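Local coordinates for protein extracellular ligand-binding receptor (Desulfitobacterium hafniense, PDB 4Q6B) that binds leucine and probably delivers it to an ABC transporter for amino-acid uptake, at residues S256-Q261 with S265-F270. Numbering follows the deposited sequence. Where two conformers were deposited one is given.
Sequences SFFNPQ and SRTQDF
F258 and F270 meet on the buried side of this contact. CZ of F258 lies 3.8 Å from CE2 of F270, near the plane of the F270 ring and at its edge. The two ring planes stand at 83°, with centroids 5.8 Å apart. With chi1 at -177°, the F258 ring extends opposite the backbone N and its far end nears the helix. P260 N sits over one face of that ring, and A287 of helix 284-301 touches both phenylalanines. T267 fills in beside them: its CG2 packs 3.4 Å from N259 O, while OG1 is hydrogen-bonded to V324 O and to R262 NE. The outer side is looser and polar. Here Q268, bent at chi2 (-55°), brings NE2 to P260 O at 3.0 Å, from above the carbonyl plane. NE2 also bonds R262 O. A leucine here would probably leave both carbonyls without this donor and the turn freer to shift. On the same side, N259 OD1 accepts from Q261 N at 2.8 Å, closing an Asx turn. The arrangement is a strand-to-helix connection in a periplasmic binding protein fold, linking strand 253-257 of the mixed sheet to helix 265-278, away from the leucine pocket.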
loop_
_atom_site.group_PDB
_atom_site.type_symbol
_atom_site.label_atom_id
_atom_site.label_comp_id
_atom_site.label_asym_id
_atom_site.label_seq_id
_atom_site.Cartn_x
_atom_site.Cartn_y
_atom_site.Cartn_z
ATOM N N SER A 256 -4.907 -1.193 -6.349
ATOM C CA SER A 256 -3.675 -0.577 -5.917
ATOM C C SER A 256 -3.914 0.895 -5.734
ATOM O O SER A 256 -5.010 1.290 -5.429
ATOM C CB SER A 256 -2.554 -0.822 -6.915
ATOM O OG SER A 256 -1.319 -0.464 -6.352
ATOM N N PHE A 257 -2.848 1.666 -5.836
ATOM C CA PHE A 257 -2.896 3.111 -5.715
ATOM C C PHE A 257 -1.824 3.765 -6.601
ATOM O O PHE A 257 -0.908 3.114 -7.058
ATOM C CB PHE A 257 -2.731 3.525 -4.255
ATOM C CG PHE A 257 -1.491 2.986 -3.630
ATOM C CD1 PHE A 257 -1.523 1.835 -2.891
ATOM C CD2 PHE A 257 -0.284 3.626 -3.812
ATOM C CE1 PHE A 257 -0.370 1.323 -2.336
ATOM C CE2 PHE A 257 0.860 3.120 -3.264
ATOM C CZ PHE A 257 0.819 1.972 -2.522
ATOM N N PHE A 258 -2.003 5.053 -6.861
ATOM C CA PHE A 258 -1.164 5.857 -7.738
ATOM C C PHE A 258 -1.493 5.650 -9.211
ATOM O O PHE A 258 -1.307 4.583 -9.751
ATOM C CB PHE A 258 0.346 5.721 -7.504
ATOM C CG PHE A 258 1.163 6.624 -8.390
ATOM C CD1 PHE A 258 0.951 7.987 -8.380
ATOM C CD2 PHE A 258 2.106 6.112 -9.252
ATOM C CE1 PHE A 258 1.669 8.825 -9.202
ATOM C CE2 PHE A 258 2.838 6.939 -10.064
ATOM C CZ PHE A 258 2.617 8.297 -10.040
ATOM N N ASN A 259 -1.983 6.702 -9.839
ATOM C CA ASN A 259 -2.239 6.678 -11.286
ATOM C C ASN A 259 -1.348 7.726 -11.933
ATOM O O ASN A 259 -1.594 8.930 -11.775
ATOM C CB ASN A 259 -3.694 7.011 -11.538
ATOM C CG ASN A 259 -4.037 7.006 -13.019
ATOM O OD1 ASN A 259 -3.141 6.885 -13.881
ATOM N ND2 ASN A 259 -5.326 7.127 -13.328
ATOM N N PRO A 260 -0.307 7.301 -12.664
ATOM C CA PRO A 260 0.601 8.280 -13.263
ATOM C C PRO A 260 0.000 9.004 -14.452
ATOM O O PRO A 260 0.631 9.926 -14.974
ATOM C CB PRO A 260 1.791 7.432 -13.714
ATOM C CG PRO A 260 1.223 6.047 -13.896
ATOM C CD PRO A 260 0.080 5.901 -12.948
ATOM N N GLN A 261 -1.165 8.544 -14.902
ATOM C CA GLN A 261 -1.913 9.184 -15.983
ATOM C C GLN A 261 -3.041 10.070 -15.444
ATOM O O GLN A 261 -3.871 10.539 -16.236
ATOM C CB GLN A 261 -2.481 8.149 -16.984
ATOM C CG GLN A 261 -1.403 7.335 -17.650
ATOM C CD GLN A 261 -1.932 6.331 -18.680
ATOM O OE1 GLN A 261 -3.158 6.121 -18.828
ATOM N NE2 GLN A 261 -1.016 5.710 -19.385
ATOM N N SER A 265 -2.382 18.463 -12.013
ATOM C CA SER A 265 -1.117 19.201 -12.035
ATOM C C SER A 265 -0.073 18.581 -11.118
ATOM O O SER A 265 1.089 18.440 -11.492
ATOM C CB SER A 265 -1.338 20.653 -11.622
ATOM O OG SER A 265 -1.786 20.728 -10.278
ATOM N N ARG A 266 -0.482 18.194 -9.916
ATOM C CA ARG A 266 0.479 17.645 -8.949
ATOM C C ARG A 266 1.043 16.318 -9.388
ATOM O O ARG A 266 2.255 16.058 -9.262
ATOM C CB ARG A 266 -0.124 17.519 -7.544
ATOM C CG ARG A 266 -0.473 18.848 -6.938
ATOM C CD ARG A 266 -0.792 18.691 -5.457
ATOM N NE ARG A 266 -1.009 19.967 -4.786
ATOM C CZ ARG A 266 -2.059 20.768 -4.991
ATOM N NH1 ARG A 266 -3.007 20.449 -5.874
ATOM N NH2 ARG A 266 -2.163 21.905 -4.320
ATOM N N THR A 267 0.166 15.430 -9.847
ATOM C CA THR A 267 0.591 14.115 -10.331
ATOM C C THR A 267 1.534 14.346 -11.510
ATOM O O THR A 267 2.625 13.778 -11.545
ATOM C CB THR A 267 -0.608 13.310 -10.831
ATOM O OG1 THR A 267 -1.502 13.101 -9.726
ATOM C CG2 THR A 267 -0.164 11.945 -11.409
ATOM N N GLN A 268 1.144 15.183 -12.470
ATOM C CA GLN A 268 1.995 15.341 -13.651
ATOM C C GLN A 268 3.304 16.056 -13.344
ATOM O O GLN A 268 4.320 15.724 -13.959
ATOM C CB GLN A 268 1.261 16.046 -14.824
ATOM C CG GLN A 268 0.073 15.190 -15.318
ATOM C CD GLN A 268 0.525 13.781 -15.700
ATOM O OE1 GLN A 268 1.496 13.605 -16.469
ATOM N NE2 GLN A 268 -0.236 12.787 -15.255
ATOM N N ASP A 269 3.319 17.009 -12.397
ATOM C CA ASP A 269 4.593 17.647 -12.050
ATOM C C ASP A 269 5.576 16.606 -11.482
ATOM O O ASP A 269 6.786 16.591 -11.834
ATOM C CB ASP A 269 4.349 18.781 -11.055
ATOM C CG ASP A 269 5.615 19.426 -10.585
ATOM O OD1 ASP A 269 6.277 20.083 -11.394
ATOM O OD2 ASP A 269 5.968 19.251 -9.392
ATOM N N PHE A 270 5.052 15.739 -10.619
ATOM C CA PHE A 270 5.847 14.672 -10.021
ATOM C C PHE A 270 6.366 13.688 -11.074
ATOM O O PHE A 270 7.575 13.312 -11.062
ATOM C CB PHE A 270 4.999 13.955 -8.981
ATOM C CG PHE A 270 5.554 12.628 -8.537
ATOM C CD1 PHE A 270 6.624 12.594 -7.683
ATOM C CD2 PHE A 270 5.009 11.422 -9.018
ATOM C CE1 PHE A 270 7.149 11.350 -7.250
ATOM C CE2 PHE A 270 5.522 10.159 -8.562
ATOM C CZ PHE A 270 6.607 10.147 -7.692
#